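Local coordinates for alkylhalidase CmlS (Streptomyces venezuelae, PDB 3I3L), which is a flavin-dependent halogenase of chloramphenicol biosynthesis that carries a covalently attached FAD, at residues Leu40-Leu45 and Ala340-Ile345; Val154-Ser157 and Arg161-Leu164. All blocks are in the same frame, centred on the assembly; numbering follows the deposited sequence.

Contact 1: residues Leu40-Leu45 and Ala340-Ile345; sequences LTLHKL and AAIDRI
Leu42, in the last turn of helix 33-44, and Leu45, just beyond its end, face the side of helix 327-347. The tighter part centres on Leu45. Its CD1 methyl comes 3.8 Å from Asp343 CB and 3.9 Å from Ala340 CA, so a single branch tip rests on residues one turn apart on the facing helix, where the small Ala340 lets it come close to the main chain. The Leu45 and Asp343 side chains pass at a slant, and it is the methylene of the aspartate, not its carboxylate, that takes the leucine methyl. With its CG anti to the backbone N (chi1 -178°), Asp343 brings its carboxylate alongside the backbone end of Leu45. There OD1 is hydrogen-bonded to His47 and OD2 forms salt bridges with Arg347 and Arg497, the latter also bonded to Leu45 O; these partners probably favour the ionised form. Packing is sparser at Leu42, where CD2 meets Ile342 CG2 at 4.0 Å, the two side chains crossing at about a right angle. No hydrogen bond joins the segments. On the solvent side, Lys44 is exposed and does not touch 340-345; the residues that do touch are all buried. Ile181 of strand 179-182 touches both Leu42 and Ile342, Phe311 of strand 310-312 also supports Ile342, and Val355 of helix 352-382 packs on Ala341, so the two helices meet over the parallel strands of the Rossmann-type FAD domain.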
ATOM      1  N   LEU A  40       3.355  11.633  16.018  1.00 27.11           N
ATOM      2  CA  LEU A  40       2.464  10.979  16.988  1.00 28.53           C
ATOM      3  C   LEU A  40       3.029   9.660  17.492  1.00 29.24           C
ATOM      4  O   LEU A  40       2.957   9.365  18.693  1.00 31.19           O
ATOM      5  CB  LEU A  40       1.079  10.708  16.380  1.00 27.42           C
ATOM      6  CG  LEU A  40       0.252  11.933  16.007  1.00 28.40           C
ATOM      7  CD1 LEU A  40      -0.910  11.532  15.114  1.00 24.24           C
ATOM      8  CD2 LEU A  40      -0.239  12.688  17.290  1.00 31.10           C
ATOM      9  N   THR A  41       3.590   8.842  16.608  1.00 27.48           N
ATOM     10  CA  THR A  41       4.105   7.545  17.069  1.00 26.16           C
ATOM     11  C   THR A  41       5.379   7.713  17.908  1.00 25.71           C
ATOM     12  O   THR A  41       5.517   7.071  18.929  1.00 27.10           O
ATOM     13  CB  THR A  41       4.329   6.566  15.881  1.00 25.65           C
ATOM     14  OG1 THR A  41       3.108   6.450  15.182  1.00 26.31           O
ATOM     15  CG2 THR A  41       4.766   5.177  16.349  1.00 17.82           C
ATOM     16  N   LEU A  42       6.308   8.571  17.452  1.00 25.58           N
ATOM     17  CA  LEU A  42       7.547   8.862  18.173  1.00 25.45           C
ATOM     18  C   LEU A  42       7.267   9.497  19.571  1.00 26.93           C
ATOM     19  O   LEU A  42       7.939   9.197  20.517  1.00 27.88           O
ATOM     20  CB  LEU A  42       8.420   9.840  17.384  1.00 24.48           C
ATOM     21  CG  LEU A  42       9.383   9.282  16.355  1.00 25.46           C
ATOM     22  CD1 LEU A  42       9.827  10.391  15.352  1.00 23.05           C
ATOM     23  CD2 LEU A  42      10.576   8.530  17.006  1.00 22.39           C
ATOM     24  N   HIS A  43       6.253  10.355  19.666  1.00 27.75           N
ATOM     25  CA  HIS A  43       5.832  10.934  20.949  1.00 29.50           C
ATOM     26  C   HIS A  43       5.291   9.859  21.912  1.00 30.94           C
ATOM     27  O   HIS A  43       5.727   9.780  23.054  1.00 31.73           O
ATOM     28  CB  HIS A  43       4.787  12.002  20.713  1.00 28.21           C
ATOM     29  CG  HIS A  43       4.060  12.401  21.951  1.00 34.68           C
ATOM     30  ND1 HIS A  43       4.499  13.436  22.773  1.00 31.84           N
ATOM     31  CD2 HIS A  43       2.908  11.936  22.496  1.00 33.96           C
ATOM     32  CE1 HIS A  43       3.659  13.561  23.782  1.00 31.99           C
ATOM     33  NE2 HIS A  43       2.686  12.665  23.640  1.00 37.11           N
ATOM     34  N   LYS A  44       4.398   8.995  21.430  1.00 30.24           N
ATOM     35  CA  LYS A  44       3.872   7.897  22.228  1.00 28.07           C
ATOM     36  C   LYS A  44       5.038   6.980  22.670  1.00 29.64           C
ATOM     37  O   LYS A  44       4.978   6.340  23.747  1.00 30.59           O
ATOM     38  CB  LYS A  44       2.866   7.098  21.377  1.00 28.97           C
ATOM     39  CG  LYS A  44       2.237   5.841  22.028  1.00 29.24           C
ATOM     40  CD  LYS A  44       1.186   5.253  21.092  1.00 26.97           C
ATOM     41  CE  LYS A  44       0.549   3.958  21.636  1.00 31.40           C
ATOM     42  NZ  LYS A  44      -0.340   4.284  22.798  1.00 30.64           N
ATOM     43  N   LEU A  45       6.088   6.877  21.841  1.00 27.60           N
ATOM     44  CA  LEU A  45       7.238   6.059  22.224  1.00 25.17           C
ATOM     45  C   LEU A  45       8.225   6.814  23.153  1.00 25.26           C
ATOM     46  O   LEU A  45       9.253   6.276  23.542  1.00 21.95           O
ATOM     47  CB  LEU A  45       7.982   5.494  21.015  1.00 25.19           C
ATOM     48  CG  LEU A  45       7.193   4.540  20.115  1.00 29.52           C
ATOM     49  CD1 LEU A  45       7.980   4.271  18.828  1.00 25.30           C
ATOM     50  CD2 LEU A  45       6.878   3.212  20.861  1.00 26.77           C
ATOM     51  N   ALA A 340       9.245   3.317  15.203  1.00 22.65           N
ATOM     52  CA  ALA A 340       9.622   2.180  16.004  1.00 21.81           C
ATOM     53  C   ALA A 340      11.088   1.901  15.794  1.00 24.30           C
ATOM     54  O   ALA A 340      11.788   1.469  16.722  1.00 22.89           O
ATOM     55  CB  ALA A 340       8.765   0.966  15.615  1.00 21.94           C
ATOM     56  N   ALA A 341      11.561   2.096  14.558  1.00 24.09           N
ATOM     57  CA  ALA A 341      12.965   1.838  14.229  1.00 23.86           C
ATOM     58  C   ALA A 341      13.886   2.784  14.990  1.00 25.24           C
ATOM     59  O   ALA A 341      14.916   2.359  15.520  1.00 23.85           O
ATOM     60  CB  ALA A 341      13.199   2.015  12.682  1.00 22.40           C
ATOM     61  N   ILE A 342      13.519   4.092  14.975  1.00 24.08           N
ATOM     62  CA  ILE A 342      14.321   5.091  15.693  1.00 24.29           C
ATOM     63  C   ILE A 342      14.334   4.751  17.226  1.00 24.64           C
ATOM     64  O   ILE A 342      15.372   4.787  17.886  1.00 24.72           O
ATOM     65  CB  ILE A 342      13.783   6.474  15.409  1.00 22.77           C
ATOM     66  CG1 ILE A 342      14.182   6.947  13.960  1.00 22.91           C
ATOM     67  CG2 ILE A 342      14.409   7.517  16.425  1.00 22.29           C
ATOM     68  CD1 ILE A 342      13.363   8.141  13.541  1.00 16.37           C
ATOM     69  N   ASP A 343      13.182   4.374  17.760  1.00 23.43           N
ATOM     70  CA  ASP A 343      13.112   3.964  19.163  1.00 25.50           C
ATOM     71  C   ASP A 343      14.017   2.791  19.493  1.00 25.17           C
ATOM     72  O   ASP A 343      14.748   2.798  20.490  1.00 25.47           O
ATOM     73  CB  ASP A 343      11.652   3.630  19.553  1.00 25.37           C
ATOM     74  CG  ASP A 343      11.523   3.255  21.023  1.00 26.89           C
ATOM     75  OD1 ASP A 343      11.940   4.055  21.896  1.00 26.02           O
ATOM     76  OD2 ASP A 343      11.043   2.156  21.306  1.00 28.05           O
ATOM     77  N   ARG A 344      13.990   1.766  18.651  1.00 24.36           N
ATOM     78  CA  ARG A 344      14.826   0.602  18.886  1.00 24.29           C
ATOM     79  C   ARG A 344      16.291   0.916  18.831  1.00 25.92           C
ATOM     80  O   ARG A 344      17.076   0.386  19.611  1.00 28.45           O
ATOM     81  CB  ARG A 344      14.481  -0.496  17.867  1.00 25.28           C
ATOM     82  CG  ARG A 344      15.149  -1.796  18.092  1.00 24.48           C
ATOM     83  CD  ARG A 344      14.472  -2.622  19.147  1.00 26.75           C
ATOM     84  NE  ARG A 344      15.284  -3.786  19.514  1.00 27.23           N
ATOM     85  CZ  ARG A 344      14.984  -4.663  20.481  1.00 29.00           C
ATOM     86  NH1 ARG A 344      13.855  -4.577  21.156  1.00 27.03           N
ATOM     87  NH2 ARG A 344      15.833  -5.650  20.750  1.00 30.72           N
ATOM     88  N   ILE A 345      16.709   1.738  17.877  1.00 25.66           N
ATOM     89  CA  ILE A 345      18.127   2.036  17.752  1.00 26.20           C
ATOM     90  C   ILE A 345      18.580   2.887  18.945  1.00 26.87           C
ATOM     91  O   ILE A 345      19.692   2.787  19.389  1.00 27.22           O
ATOM     92  CB  ILE A 345      18.447   2.789  16.427  1.00 24.52           C
ATOM     93  CG1 ILE A 345      18.196   1.882  15.205  1.00 27.91           C
ATOM     94  CG2 ILE A 345      19.917   3.334  16.447  1.00 21.60           C
ATOM     95  CD1 ILE A 345      18.082   2.673  13.869  1.00 23.53           C
TER

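Contact 2: residues Val154-Ser157 and Arg161-Leu164; sequences VDLS and RVVL
Asp155 and Val163 form the antiparallel hydrogen-bonded pair of this beta hairpin, and the backbone does most of the joining. Asp155 N donates to Val163 O at 2.9 Å, and the return bond runs from Val163 N to Asp155 O at 3.0 Å. Nearer the turn, a water lies between the two arms, 2.8 Å from Leu156 O and 3.0 Å from Arg161 O. Polar side chains shape the turn itself. Asp155 CG lies anti to the backbone N (chi1 -159°), which sets OD1 toward Ser157. That oxygen, Asp155 OD1, accepts Ser157 N at 3.0 Å, closing an Asx turn, and also Ser157 OG at 2.7 Å on its syn side, 26° out of the carboxylate plane, two bonds that limit rotation of the carboxylate. Arg161 turns away to salt bridges with Asp158 and Glu176. Apolar contacts gather on the side of Val154 and Leu164, opposite Asp155 and Val163. Leu156 and Val162 lie side by side, Leu156 CD2 to Val162 CG2 at 3.9 Å, while Val154 CG1 stands 4.3 Å from Leu164 CD1 across the non-hydrogen-bonded pair. Strand 171-177 continues the three-stranded sheet beyond strand 162-168, and the apolar face lies against strands 25-29 and 179-182, with helix 189-194 touching Val154 and Leu156.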
ATOM      1  N   VAL A 154      19.656  19.923   4.614  1.00 27.59           N
ATOM      2  CA  VAL A 154      19.712  18.806   5.549  1.00 28.71           C
ATOM      3  C   VAL A 154      21.138  18.296   5.450  1.00 29.39           C
ATOM      4  O   VAL A 154      21.584  17.882   4.361  1.00 28.38           O
ATOM      5  CB  VAL A 154      18.747  17.640   5.169  1.00 29.39           C
ATOM      6  CG1 VAL A 154      18.898  16.482   6.134  1.00 25.97           C
ATOM      7  CG2 VAL A 154      17.290  18.138   5.188  1.00 30.07           C
ATOM      8  N   ASP A 155      21.882  18.399   6.551  1.00 27.28           N
ATOM      9  CA  ASP A 155      23.302  18.012   6.472  1.00 29.34           C
ATOM     10  C   ASP A 155      23.504  16.818   7.343  1.00 28.20           C
ATOM     11  O   ASP A 155      23.128  16.846   8.528  1.00 27.68           O
ATOM     12  CB  ASP A 155      24.210  19.177   6.928  1.00 30.43           C
ATOM     13  CG  ASP A 155      25.627  19.070   6.413  1.00 32.72           C
ATOM     14  OD1 ASP A 155      26.151  17.945   6.294  1.00 33.33           O
ATOM     15  OD2 ASP A 155      26.242  20.144   6.125  1.00 38.33           O
ATOM     16  N   LEU A 156      24.140  15.794   6.776  1.00 27.54           N
ATOM     17  CA  LEU A 156      24.264  14.510   7.413  1.00 29.85           C
ATOM     18  C   LEU A 156      25.736  14.140   7.485  1.00 30.01           C
ATOM     19  O   LEU A 156      26.088  13.084   7.987  1.00 29.99           O
ATOM     20  CB  LEU A 156      23.548  13.418   6.568  1.00 30.38           C
ATOM     21  CG  LEU A 156      22.095  13.656   6.170  1.00 31.63           C
ATOM     22  CD1 LEU A 156      21.628  12.621   5.095  1.00 31.16           C
ATOM     23  CD2 LEU A 156      21.168  13.615   7.394  1.00 23.59           C
ATOM     24  N   SER A 157      26.587  15.037   7.000  1.00 30.37           N
ATOM     25  CA  SER A 157      28.020  14.741   6.917  1.00 30.50           C
ATOM     26  C   SER A 157      28.695  14.639   8.261  1.00 30.50           C
ATOM     27  O   SER A 157      29.787  14.063   8.356  1.00 32.59           O
ATOM     28  CB  SER A 157      28.743  15.765   6.074  1.00 30.58           C
ATOM     29  OG  SER A 157      28.663  17.016   6.714  1.00 33.44           O
ATOM     30  N   ARG A 161      25.377  13.625  14.293  1.00 28.54           N
ATOM     31  CA  ARG A 161      24.179  14.428  14.429  1.00 28.67           C
ATOM     32  C   ARG A 161      23.568  14.672  13.078  1.00 27.31           C
ATOM     33  O   ARG A 161      24.180  14.357  12.058  1.00 30.02           O
ATOM     34  CB  ARG A 161      24.540  15.810  15.049  1.00 28.26           C
ATOM     35  CG  ARG A 161      25.693  16.509  14.314  1.00 31.03           C
ATOM     36  CD  ARG A 161      25.956  17.977  14.891  1.00 33.14           C
ATOM     37  NE  ARG A 161      25.992  17.944  16.354  1.00 34.41           N
ATOM     38  CZ  ARG A 161      27.035  17.507  17.051  1.00 37.41           C
ATOM     39  NH1 ARG A 161      28.162  17.096  16.444  1.00 32.37           N
ATOM     40  NH2 ARG A 161      26.955  17.487  18.363  1.00 41.46           N
ATOM     41  N   VAL A 162      22.386  15.268  13.073  1.00 24.66           N
ATOM     42  CA  VAL A 162      21.834  15.801  11.843  1.00 25.89           C
ATOM     43  C   VAL A 162      21.714  17.298  12.049  1.00 25.03           C
ATOM     44  O   VAL A 162      21.266  17.700  13.095  1.00 26.18           O
ATOM     45  CB  VAL A 162      20.403  15.196  11.548  1.00 26.47           C
ATOM     46  CG1 VAL A 162      19.731  15.923  10.436  1.00 25.90           C
ATOM     47  CG2 VAL A 162      20.500  13.686  11.229  1.00 26.84           C
ATOM     48  N   VAL A 163      22.094  18.113  11.052  1.00 25.69           N
ATOM     49  CA  VAL A 163      21.825  19.546  11.094  1.00 25.28           C
ATOM     50  C   VAL A 163      20.948  20.063   9.982  1.00 24.65           C
ATOM     51  O   VAL A 163      21.328  20.036   8.880  1.00 26.23           O
ATOM     52  CB  VAL A 163      23.144  20.349  11.139  1.00 25.74           C
ATOM     53  CG1 VAL A 163      22.856  21.850  11.333  1.00 22.33           C
ATOM     54  CG2 VAL A 163      24.019  19.819  12.274  1.00 23.74           C
ATOM     55  N   LEU A 164      19.798  20.631  10.314  1.00 26.88           N
ATOM     56  CA  LEU A 164      18.877  21.169   9.313  1.00 28.79           C
ATOM     57  C   LEU A 164      18.984  22.674   9.173  1.00 28.72           C
ATOM     58  O   LEU A 164      19.141  23.378  10.166  1.00 27.49           O
ATOM     59  CB  LEU A 164      17.430  20.832   9.721  1.00 29.90           C
ATOM     60  CG  LEU A 164      16.896  19.448   9.298  1.00 32.20           C
ATOM     61  CD1 LEU A 164      17.722  18.387   9.816  1.00 31.66           C
ATOM     62  CD2 LEU A 164      15.510  19.314   9.832  1.00 29.31           C
TER
HETATM   63  O   HOH W   1      24.407  12.137  10.010  1.00 24.13           O

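Contact 1 is wholly buried and joins helices nearly 300 residues apart in sequence, whereas contact 2 is local, partly buried and farther from the chain's centre. Their chemistry follows: 40-45 and 340-345 meet by carbon-to-carbon packing, while paired main-chain hydrogen bonds, with apolar side chains on one face, join 154-157 to 161-164. The contacts do not touch, their centres lying 20 Å apart, yet both rest on the parallel strands of the same sheet. Strand 179-182 is common to them, offering Ile181 to the helices and Val180 to the hairpin. In sequence, the hairpin is nested within the long excursion that contact 1 closes.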